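Local coordinates for protein 7,8-dihydro-6-hydroxymethylpterin pyrophosphokinase-dihydropteroate synthase (Plasmodium falciparum, PDB 6JWY) that probably catalyses two consecutive steps of folate biosynthesis, diphosphorylating hydroxymethyl-dihydropterin with ATP and then joining the product to 4-aminobenzoate to give dihydropteroate, at residues I17-L22 / T167-T172; G117-S122 / F214-I219; K171-D176 / S236-L241. The protein carries 1 engineered substitution. All coordinates share one frame; numbering follows the deposited sequence.

Contact 1: residues I17-L22 / T167-T172; sequences IAVLNL and TVVVKT
Val169 is the meeting point of one side of this strand pair, because each of its two methyls faces a different residue of 17-22. With CG1 anti to the backbone N (chi1 179°), that branch reaches Ile17 CG2 at 4.0 Å, while Val169 CG2 meets Val19 CG2, also at 4.0 Å. Both pairs approach at a slant, branch against branch, and Asn21 beside Thr167 continues the same face. The other face carries Ala18, Leu20, Val168 and Val170. Here Leu20 slants across to put CD1 4.0 Å from Val170 CG2, and Leu22, likewise aslant, brings CD1 to Val168 CG2 on that side at 3.8 Å. Each leucine therefore contacts a valine across a diagonal.

The side chains alternate in this way because both strands are extended; their antiparallel course, with short axes 154° apart, makes hydrogen-bonded and non-hydrogen-bonded pairs follow in turn. Ala18 and Val170 form one hydrogen-bonded pair, each N donating to the other's O. Leu20 and Val168 form the next: Leu20 N to Val168 O is 2.8 Å, but the return bond from Val168 N to Leu20 O stretches to 3.2 Å and bends to 149° at the hydrogen, its donor lying above the carbonyl plane.

Helices enclose both faces. Helix 30-44 packs on Leu22, Val168 and Val170, whereas helices 108-115 and 327-336 cover the side of Ile17, Val19, Thr167 and Val169. The side chain of Asn21 lies about 5 Å from the bound hydroxymethyl-dihydropterin. With strands 208-214 and 46-57 flanking the pair and helices on both faces, the arrangement is that of the central antiparallel sheet of the HPPK module.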
loop_
_atom_site.group_PDB
_atom_site.type_symbol
_atom_site.label_atom_id
_atom_site.label_comp_id
_atom_site.label_asym_id
_atom_site.label_seq_id
_atom_site.Cartn_x
_atom_site.Cartn_y
_atom_site.Cartn_z
ATOM N N ILE A 17 -37.029 -21.143 -15.102
ATOM C CA ILE A 17 -35.902 -20.528 -14.436
ATOM C C ILE A 17 -36.321 -20.160 -13.016
ATOM O O ILE A 17 -37.336 -19.477 -12.815
ATOM C CB ILE A 17 -35.481 -19.266 -15.200
ATOM C CG1 ILE A 17 -35.133 -19.554 -16.664
ATOM C CG2 ILE A 17 -34.365 -18.534 -14.463
ATOM C CD1 ILE A 17 -33.898 -20.392 -16.855
ATOM N N ALA A 18 -35.516 -20.604 -12.037
ATOM C CA ALA A 18 -35.752 -20.301 -10.635
ATOM C C ALA A 18 -34.463 -19.789 -9.996
ATOM O O ALA A 18 -33.354 -20.234 -10.340
ATOM C CB ALA A 18 -36.291 -21.513 -9.913
ATOM N N VAL A 19 -34.637 -18.852 -9.055
ATOM C CA VAL A 19 -33.507 -18.259 -8.364
ATOM C C VAL A 19 -33.639 -18.609 -6.894
ATOM O O VAL A 19 -34.677 -18.361 -6.305
ATOM C CB VAL A 19 -33.458 -16.744 -8.621
ATOM C CG1 VAL A 19 -32.372 -16.077 -7.799
ATOM C CG2 VAL A 19 -33.260 -16.450 -10.112
ATOM N N LEU A 20 -32.611 -19.247 -6.328
ATOM C CA LEU A 20 -32.735 -19.783 -4.981
ATOM C C LEU A 20 -31.793 -19.039 -4.050
ATOM O O LEU A 20 -30.854 -18.429 -4.540
ATOM C CB LEU A 20 -32.437 -21.287 -4.955
ATOM C CG LEU A 20 -33.325 -22.178 -5.822
ATOM C CD1 LEU A 20 -33.162 -23.644 -5.424
ATOM C CD2 LEU A 20 -34.788 -21.750 -5.773
ATOM N N ASN A 21 -32.069 -19.110 -2.735
ATOM C CA ASN A 21 -31.221 -18.590 -1.682
ATOM C C ASN A 21 -30.908 -19.744 -0.739
ATOM O O ASN A 21 -31.781 -20.519 -0.375
ATOM C CB ASN A 21 -31.925 -17.457 -0.934
ATOM C CG ASN A 21 -31.047 -16.683 0.030
ATOM O OD1 ASN A 21 -30.274 -15.815 -0.366
ATOM N ND2 ASN A 21 -31.180 -16.969 1.313
ATOM N N LEU A 22 -29.638 -19.880 -0.369
ATOM C CA LEU A 22 -29.223 -20.928 0.545
ATOM C C LEU A 22 -28.521 -20.238 1.709
ATOM O O LEU A 22 -27.734 -19.310 1.500
ATOM C CB LEU A 22 -28.263 -21.876 -0.182
ATOM C CG LEU A 22 -28.866 -22.856 -1.193
ATOM C CD1 LEU A 22 -29.517 -22.135 -2.365
ATOM C CD2 LEU A 22 -27.791 -23.798 -1.709
ATOM N N THR A 167 -26.479 -17.693 -3.445
ATOM C CA THR A 167 -27.622 -17.849 -4.343
ATOM C C THR A 167 -27.246 -18.673 -5.577
ATOM O O THR A 167 -26.071 -18.807 -5.918
ATOM C CB THR A 167 -28.230 -16.520 -4.813
ATOM O OG1 THR A 167 -27.227 -15.730 -5.447
ATOM C CG2 THR A 167 -28.929 -15.743 -3.722
ATOM N N VAL A 168 -28.279 -19.159 -6.273
ATOM C CA VAL A 168 -28.163 -20.171 -7.320
ATOM C C VAL A 168 -29.229 -19.854 -8.365
ATOM O O VAL A 168 -30.356 -19.521 -8.017
ATOM C CB VAL A 168 -28.422 -21.580 -6.736
ATOM C CG1 VAL A 168 -28.287 -22.664 -7.774
ATOM C CG2 VAL A 168 -27.520 -21.901 -5.564
ATOM N N VAL A 169 -28.893 -19.987 -9.642
ATOM C CA VAL A 169 -29.941 -20.037 -10.646
ATOM C C VAL A 169 -30.078 -21.473 -11.153
ATOM O O VAL A 169 -29.083 -22.117 -11.514
ATOM C CB VAL A 169 -29.700 -19.035 -11.788
ATOM C CG1 VAL A 169 -30.790 -19.102 -12.855
ATOM C CG2 VAL A 169 -29.571 -17.627 -11.247
ATOM N N VAL A 170 -31.330 -21.956 -11.165
ATOM C CA VAL A 170 -31.628 -23.295 -11.643
ATOM C C VAL A 170 -32.473 -23.175 -12.909
ATOM O O VAL A 170 -33.450 -22.432 -12.914
ATOM C CB VAL A 170 -32.338 -24.138 -10.565
ATOM C CG1 VAL A 170 -32.264 -25.627 -10.889
ATOM C CG2 VAL A 170 -31.749 -23.872 -9.192
ATOM N N LYS A 171 -32.053 -23.873 -13.981
ATOM C CA LYS A 171 -32.946 -24.228 -15.075
ATOM C C LYS A 171 -33.657 -25.513 -14.654
ATOM O O LYS A 171 -33.022 -26.559 -14.581
ATOM C CB LYS A 171 -32.169 -24.453 -16.376
ATOM C CG LYS A 171 -32.987 -24.483 -17.658
ATOM C CD LYS A 171 -32.335 -25.284 -18.767
ATOM C CE LYS A 171 -31.545 -24.449 -19.755
ATOM N NZ LYS A 171 -30.412 -25.197 -20.350
ATOM N N THR A 172 -34.954 -25.408 -14.332
ATOM C CA THR A 172 -35.656 -26.422 -13.557
ATOM C C THR A 172 -36.792 -27.016 -14.378
ATOM O O THR A 172 -37.442 -26.295 -15.149
ATOM C CB THR A 172 -36.298 -25.835 -12.291
ATOM O OG1 THR A 172 -36.881 -26.925 -11.570
ATOM C CG2 THR A 172 -37.355 -24.796 -12.588
#

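Contact 2: residues G117-S122 / F214-I219; sequences GKVDNS and FNDFTI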
loop_
_atom_site.group_PDB
_atom_site.type_symbol
_atom_site.label_atom_id
_atom_site.label_comp_id
_atom_site.label_asym_id
_atom_site.label_seq_id
_atom_site.Cartn_x
_atom_site.Cartn_y
_atom_site.Cartn_z
ATOM N N GLY A 117 -38.764 -11.470 -21.459
ATOM C CA GLY A 117 -39.813 -11.680 -22.444
ATOM C C GLY A 117 -40.684 -12.915 -22.213
ATOM O O GLY A 117 -40.754 -13.453 -21.106
ATOM N N LYS A 118 -41.332 -13.346 -23.306
ATOM C CA LYS A 118 -42.508 -14.203 -23.296
ATOM C C LYS A 118 -42.180 -15.540 -22.639
ATOM O O LYS A 118 -41.367 -16.297 -23.155
ATOM C CB LYS A 118 -43.041 -14.376 -24.728
ATOM C CG LYS A 118 -44.166 -15.390 -24.932
ATOM C CD LYS A 118 -45.535 -14.951 -24.422
ATOM C CE LYS A 118 -46.459 -16.114 -24.105
ATOM N NZ LYS A 118 -47.559 -15.727 -23.187
ATOM N N VAL A 119 -42.824 -15.819 -21.499
ATOM C CA VAL A 119 -42.852 -17.191 -21.010
ATOM C C VAL A 119 -44.301 -17.664 -20.836
ATOM O O VAL A 119 -45.221 -16.845 -20.731
ATOM C CB VAL A 119 -41.946 -17.439 -19.780
ATOM C CG1 VAL A 119 -40.482 -17.182 -20.094
ATOM C CG2 VAL A 119 -42.371 -16.671 -18.539
ATOM N N ASP A 120 -44.480 -18.998 -20.863
ATOM C CA ASP A 120 -45.738 -19.680 -20.589
ATOM C C ASP A 120 -46.401 -19.030 -19.379
ATOM O O ASP A 120 -45.743 -18.364 -18.577
ATOM C CB ASP A 120 -45.527 -21.167 -20.283
ATOM C CG ASP A 120 -45.816 -22.133 -21.422
ATOM O OD1 ASP A 120 -46.010 -21.669 -22.565
ATOM O OD2 ASP A 120 -45.841 -23.355 -21.154
ATOM N N ASN A 121 -47.711 -19.247 -19.255
ATOM C CA ASN A 121 -48.474 -18.641 -18.183
ATOM C C ASN A 121 -48.252 -19.437 -16.898
ATOM O O ASN A 121 -47.909 -20.618 -16.923
ATOM C CB ASN A 121 -49.943 -18.454 -18.572
ATOM C CG ASN A 121 -50.476 -17.058 -18.311
ATOM O OD1 ASN A 121 -49.717 -16.087 -18.244
ATOM N ND2 ASN A 121 -51.791 -16.942 -18.189
ATOM N N SER A 122 -48.444 -18.743 -15.774
ATOM C CA SER A 122 -48.334 -19.308 -14.443
ATOM C C SER A 122 -49.544 -20.185 -14.122
ATOM O O SER A 122 -50.700 -19.761 -14.212
ATOM C CB SER A 122 -48.152 -18.199 -13.444
ATOM O OG SER A 122 -47.876 -18.716 -12.159
ATOM N N PHE A 214 -39.253 -16.993 -9.727
ATOM C CA PHE A 214 -39.629 -18.103 -10.582
ATOM C C PHE A 214 -40.260 -17.529 -11.843
ATOM O O PHE A 214 -41.385 -17.050 -11.785
ATOM C CB PHE A 214 -40.621 -19.014 -9.857
ATOM C CG PHE A 214 -40.756 -20.424 -10.379
ATOM C CD1 PHE A 214 -41.438 -20.693 -11.563
ATOM C CD2 PHE A 214 -40.253 -21.500 -9.642
ATOM C CE1 PHE A 214 -41.599 -22.006 -11.997
ATOM C CE2 PHE A 214 -40.412 -22.809 -10.082
ATOM C CZ PHE A 214 -41.093 -23.061 -11.257
ATOM N N ASN A 215 -39.527 -17.580 -12.968
ATOM C CA ASN A 215 -39.932 -16.899 -14.186
ATOM C C ASN A 215 -40.269 -15.459 -13.813
ATOM O O ASN A 215 -39.648 -14.886 -12.917
ATOM C CB ASN A 215 -41.006 -17.691 -14.938
ATOM C CG ASN A 215 -40.607 -19.133 -15.213
ATOM O OD1 ASN A 215 -39.419 -19.449 -15.283
ATOM N ND2 ASN A 215 -41.582 -20.021 -15.371
ATOM N N ASP A 216 -41.282 -14.867 -14.449
ATOM C CA ASP A 216 -41.551 -13.469 -14.148
ATOM C C ASP A 216 -42.786 -13.338 -13.263
ATOM O O ASP A 216 -43.419 -12.283 -13.229
ATOM C CB ASP A 216 -41.684 -12.626 -15.411
ATOM C CG ASP A 216 -42.741 -13.137 -16.356
ATOM O OD1 ASP A 216 -43.414 -14.174 -16.030
ATOM O OD2 ASP A 216 -42.869 -12.501 -17.423
ATOM N N PHE A 217 -43.091 -14.406 -12.525
ATOM C CA PHE A 217 -44.331 -14.523 -11.785
ATOM C C PHE A 217 -44.340 -13.591 -10.580
ATOM O O PHE A 217 -43.319 -13.430 -9.909
ATOM C CB PHE A 217 -44.507 -15.962 -11.306
ATOM C CG PHE A 217 -44.594 -16.973 -12.422
ATOM C CD1 PHE A 217 -44.830 -16.569 -13.726
ATOM C CD2 PHE A 217 -44.458 -18.326 -12.163
ATOM C CE1 PHE A 217 -44.924 -17.496 -14.753
ATOM C CE2 PHE A 217 -44.545 -19.253 -13.193
ATOM C CZ PHE A 217 -44.794 -18.838 -14.483
ATOM N N THR A 218 -45.511 -12.975 -10.331
ATOM C CA THR A 218 -45.811 -12.347 -9.053
ATOM C C THR A 218 -46.932 -13.130 -8.378
ATOM O O THR A 218 -48.039 -13.164 -8.898
ATOM C CB THR A 218 -46.258 -10.898 -9.233
ATOM O OG1 THR A 218 -45.294 -10.240 -10.054
ATOM C CG2 THR A 218 -46.390 -10.178 -7.914
ATOM N N ILE A 219 -46.621 -13.755 -7.235
ATOM C CA ILE A 219 -47.523 -14.686 -6.580
ATOM C C ILE A 219 -47.510 -14.396 -5.087
ATOM O O ILE A 219 -46.441 -14.235 -4.513
ATOM C CB ILE A 219 -47.085 -16.141 -6.808
ATOM C CG1 ILE A 219 -47.342 -16.623 -8.236
ATOM C CG2 ILE A 219 -47.709 -17.067 -5.771
ATOM C CD1 ILE A 219 -46.606 -17.918 -8.559
#
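Ser122 sits on the ring of Phe217, the last residue of a type II' beta turn that begins at Phe214 and takes the chain out of strand 208-214. This is the tight end of the contact. Ser122 CB stands 3.5 Å from the Phe217 ring centroid and only 9° off the ring normal, a CH-pi contact over the face. On the opposite face lies Asn215 CB, from within the turn itself, so the ring is held between two methylene carbons. At the edge, Asp120 O approaches Phe217 CE1 near the ring plane, at 4.0 Å, although the Asp120 side chain leads away.

The other end is looser and more open to solvent. Val119 turns one methyl to the turn: CG2 lies 4.0 Å from Asn215 CB and 3.7 Å from Asp216 OD1, van der Waals contacts without a polar bond. Gly117, exposed, adds little. The contact thus joins the loop after helix 108-115 to the turn by packing; the Asn215 amide is held from strand 16-24 instead, ND2 by Asn16 OD1 and OD1 by Ile17 N. With Ser122 OG anti to its own backbone N (chi1 -173°), the hydroxyl also lies above the ring; it hydrogen-bonds to Leu124 O while sitting 3.4 Å from Phe217 CD2.

Contact 3: residues K171-D176 / S236-L241; sequences KTFVND and SKYIHL
Tyr238, on the last turn of helix 228-238, pushes its ring into the bend that links strand 163-172 to helix 177-190, where Phe173, Val174 and Asn175 receive it. That bend begins with an ST turn, Val174 N donating to Thr172 OG1 at 3.1 Å, and ends at Asp176, the N-cap of helix 177-190. Tyr238 is by far the largest contributor to the buried surface. With CG anti to the carbonyl carbon (chi1 -63°), its ring is turned off the helix toward the bend. The hydroxyl lies at the backbone of Asn175.

There Asn175 N donates to Tyr238 OH at 2.7 Å, a short bond somewhat bent at 147°. The side-chain amide of Asn175 stands steeply to the tyrosine ring; although Asn175 ND2 is 3.3 Å from Tyr238 OH, the angle is too poor for a second bond. Asn175 ND2 instead makes weak hydrogen bonds to Ser10 O and Ile8 O.

Phe173 meets the flank of the tyrosine. Phe173 O lies near the ring plane, 3.4 Å from Tyr238 CE1, and the two side chains slide past each other in opposite directions, with Phe173 CD1 3.9 Å from Tyr238 CD1. From that position Tyr238 CD1 faces the edge of the phenylalanine, which also stacks with Tyr97. Val174 CG2 lies over one face of the tyrosine, offset toward the rim: it is 4.2 Å from the ring centroid and 16° off the normal, a CH-pi contact, and Val174 CG1 lies against Tyr238 CZ. Lys237 lays its CG over the opposite face of the ring. The same lysine then stretches on beside the asparagine, crossing it at about a right angle, and places CE 3.3 Å from Asn175 ND2.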
loop_
_atom_site.group_PDB
_atom_site.type_symbol
_atom_site.label_atom_id
_atom_site.label_comp_id
_atom_site.label_asym_id
_atom_site.label_seq_id
_atom_site.Cartn_x
_atom_site.Cartn_y
_atom_site.Cartn_z
ATOM N N LYS A 171 -32.053 -23.873 -13.981
ATOM C CA LYS A 171 -32.946 -24.228 -15.075
ATOM C C LYS A 171 -33.657 -25.513 -14.654
ATOM O O LYS A 171 -33.022 -26.559 -14.581
ATOM C CB LYS A 171 -32.169 -24.453 -16.376
ATOM C CG LYS A 171 -32.987 -24.483 -17.658
ATOM C CD LYS A 171 -32.335 -25.284 -18.767
ATOM C CE LYS A 171 -31.545 -24.449 -19.755
ATOM N NZ LYS A 171 -30.412 -25.197 -20.350
ATOM N N THR A 172 -34.954 -25.408 -14.332
ATOM C CA THR A 172 -35.656 -26.422 -13.557
ATOM C C THR A 172 -36.792 -27.016 -14.378
ATOM O O THR A 172 -37.442 -26.295 -15.149
ATOM C CB THR A 172 -36.298 -25.835 -12.291
ATOM O OG1 THR A 172 -36.881 -26.925 -11.570
ATOM C CG2 THR A 172 -37.355 -24.796 -12.588
ATOM N N PHE A 173 -37.032 -28.320 -14.149
ATOM C CA PHE A 173 -38.093 -29.061 -14.812
ATOM C C PHE A 173 -39.270 -29.231 -13.859
ATOM O O PHE A 173 -40.201 -29.985 -14.145
ATOM C CB PHE A 173 -37.616 -30.458 -15.220
ATOM C CG PHE A 173 -36.797 -31.138 -14.154
ATOM C CD1 PHE A 173 -37.367 -31.541 -12.955
ATOM C CD2 PHE A 173 -35.441 -31.363 -14.349
ATOM C CE1 PHE A 173 -36.593 -32.146 -11.972
ATOM C CE2 PHE A 173 -34.671 -31.963 -13.361
ATOM C CZ PHE A 173 -35.243 -32.356 -12.171
ATOM N N VAL A 174 -39.204 -28.555 -12.710
ATOM C CA VAL A 174 -40.323 -28.558 -11.789
ATOM C C VAL A 174 -41.315 -27.544 -12.336
ATOM O O VAL A 174 -40.890 -26.503 -12.841
ATOM C CB VAL A 174 -39.875 -28.275 -10.344
ATOM C CG1 VAL A 174 -41.040 -28.395 -9.389
ATOM C CG2 VAL A 174 -38.777 -29.241 -9.933
ATOM N N ASN A 175 -42.610 -27.900 -12.282
ATOM C CA ASN A 175 -43.645 -27.221 -13.051
ATOM C C ASN A 175 -43.966 -25.849 -12.475
ATOM O O ASN A 175 -44.248 -24.932 -13.237
ATOM C CB ASN A 175 -44.937 -28.035 -13.144
ATOM C CG ASN A 175 -44.806 -29.257 -14.028
ATOM O OD1 ASN A 175 -44.009 -29.279 -14.961
ATOM N ND2 ASN A 175 -45.588 -30.283 -13.746
ATOM N N ASP A 176 -43.947 -25.722 -11.143
ATOM C CA ASP A 176 -44.382 -24.495 -10.497
ATOM C C ASP A 176 -43.612 -24.257 -9.193
ATOM O O ASP A 176 -43.066 -25.178 -8.567
ATOM C CB ASP A 176 -45.889 -24.529 -10.241
ATOM C CG ASP A 176 -46.244 -25.680 -9.322
ATOM O OD1 ASP A 176 -46.238 -25.471 -8.097
ATOM O OD2 ASP A 176 -46.445 -26.797 -9.840
ATOM N N SER A 236 -43.459 -37.643 -5.748
ATOM C CA SER A 236 -43.348 -38.856 -6.546
ATOM C C SER A 236 -43.167 -38.520 -8.020
ATOM O O SER A 236 -42.585 -39.310 -8.760
ATOM C CB SER A 236 -44.549 -39.733 -6.365
ATOM O OG SER A 236 -44.610 -40.199 -5.033
ATOM N N LYS A 237 -43.700 -37.360 -8.426
ATOM C CA LYS A 237 -43.590 -36.925 -9.807
ATOM C C LYS A 237 -42.108 -36.801 -10.166
ATOM O O LYS A 237 -41.692 -37.232 -11.241
ATOM C CB LYS A 237 -44.307 -35.591 -10.028
ATOM C CG LYS A 237 -44.214 -35.103 -11.460
ATOM C CD LYS A 237 -45.172 -33.991 -11.828
ATOM C CE LYS A 237 -44.909 -33.433 -13.216
ATOM N NZ LYS A 237 -44.377 -34.437 -14.173
ATOM N N TYR A 238 -41.327 -36.263 -9.219
ATOM C CA TYR A 238 -39.983 -35.808 -9.486
ATOM C C TYR A 238 -38.955 -36.796 -8.924
ATOM O O TYR A 238 -37.783 -36.746 -9.304
ATOM C CB TYR A 238 -39.835 -34.361 -8.991
ATOM C CG TYR A 238 -40.716 -33.337 -9.674
ATOM C CD1 TYR A 238 -40.450 -32.904 -10.964
ATOM C CD2 TYR A 238 -41.810 -32.779 -9.028
ATOM C CE1 TYR A 238 -41.243 -31.957 -11.596
ATOM C CE2 TYR A 238 -42.611 -31.827 -9.639
ATOM C CZ TYR A 238 -42.332 -31.410 -10.935
ATOM O OH TYR A 238 -43.125 -30.464 -11.545
ATOM N N ILE A 239 -39.381 -37.714 -8.038
ATOM C CA ILE A 239 -38.446 -38.580 -7.322
ATOM C C ILE A 239 -38.994 -40.005 -7.200
ATOM O O ILE A 239 -40.159 -40.191 -6.854
ATOM C CB ILE A 239 -38.142 -37.994 -5.932
ATOM C CG1 ILE A 239 -37.360 -36.683 -6.033
ATOM C CG2 ILE A 239 -37.425 -39.022 -5.079
ATOM C CD1 ILE A 239 -37.251 -35.919 -4.739
ATOM N N HIS A 240 -38.139 -41.004 -7.470
ATOM C CA HIS A 240 -38.443 -42.407 -7.216
ATOM C C HIS A 240 -38.370 -42.647 -5.718
ATOM O O HIS A 240 -37.292 -42.910 -5.195
ATOM C CB HIS A 240 -37.407 -43.351 -7.846
ATOM C CG HIS A 240 -37.434 -43.412 -9.334
ATOM N ND1 HIS A 240 -38.517 -43.906 -10.036
ATOM C CD2 HIS A 240 -36.507 -43.072 -10.258
ATOM C CE1 HIS A 240 -38.268 -43.852 -11.327
ATOM N NE2 HIS A 240 -37.042 -43.336 -11.485
ATOM N N LEU A 241 -39.521 -42.581 -5.046
ATOM C CA LEU A 241 -39.544 -42.699 -3.599
ATOM C C LEU A 241 -39.448 -44.166 -3.187
ATOM O O LEU A 241 -40.186 -45.020 -3.697
ATOM C CB LEU A 241 -40.828 -42.053 -3.086
ATOM C CG LEU A 241 -40.868 -40.537 -3.229
ATOM C CD1 LEU A 241 -42.296 -40.046 -3.095
ATOM C CD2 LEU A 241 -39.963 -39.866 -2.202
#

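The three contacts belong to one HPPK module, their centres 14 to 18 Å apart. Contacts 1 and 3 share Lys171 and Thr172, so strand 163-172 leads directly from the sheet into the bend. Contact 2 joins the sheet through Ile17 O and Asn215 N, a probable hydrogen bond of 2.9 Å. Phe214 ties all three together: its CD2 packs 4.0 Å from Ala18 CB, and its CZ lies 3.5 Å from Asp176 C. The side chain of Asn21 in contact 1 is about 7 Å from a magnesium ion, and that of Ile219 in contact 2 about 8 Å from bound ATP. In contact 3 the side chain of Val174 is about 13 Å from ATP and that of Phe173 about 5 Å from the calcium ion.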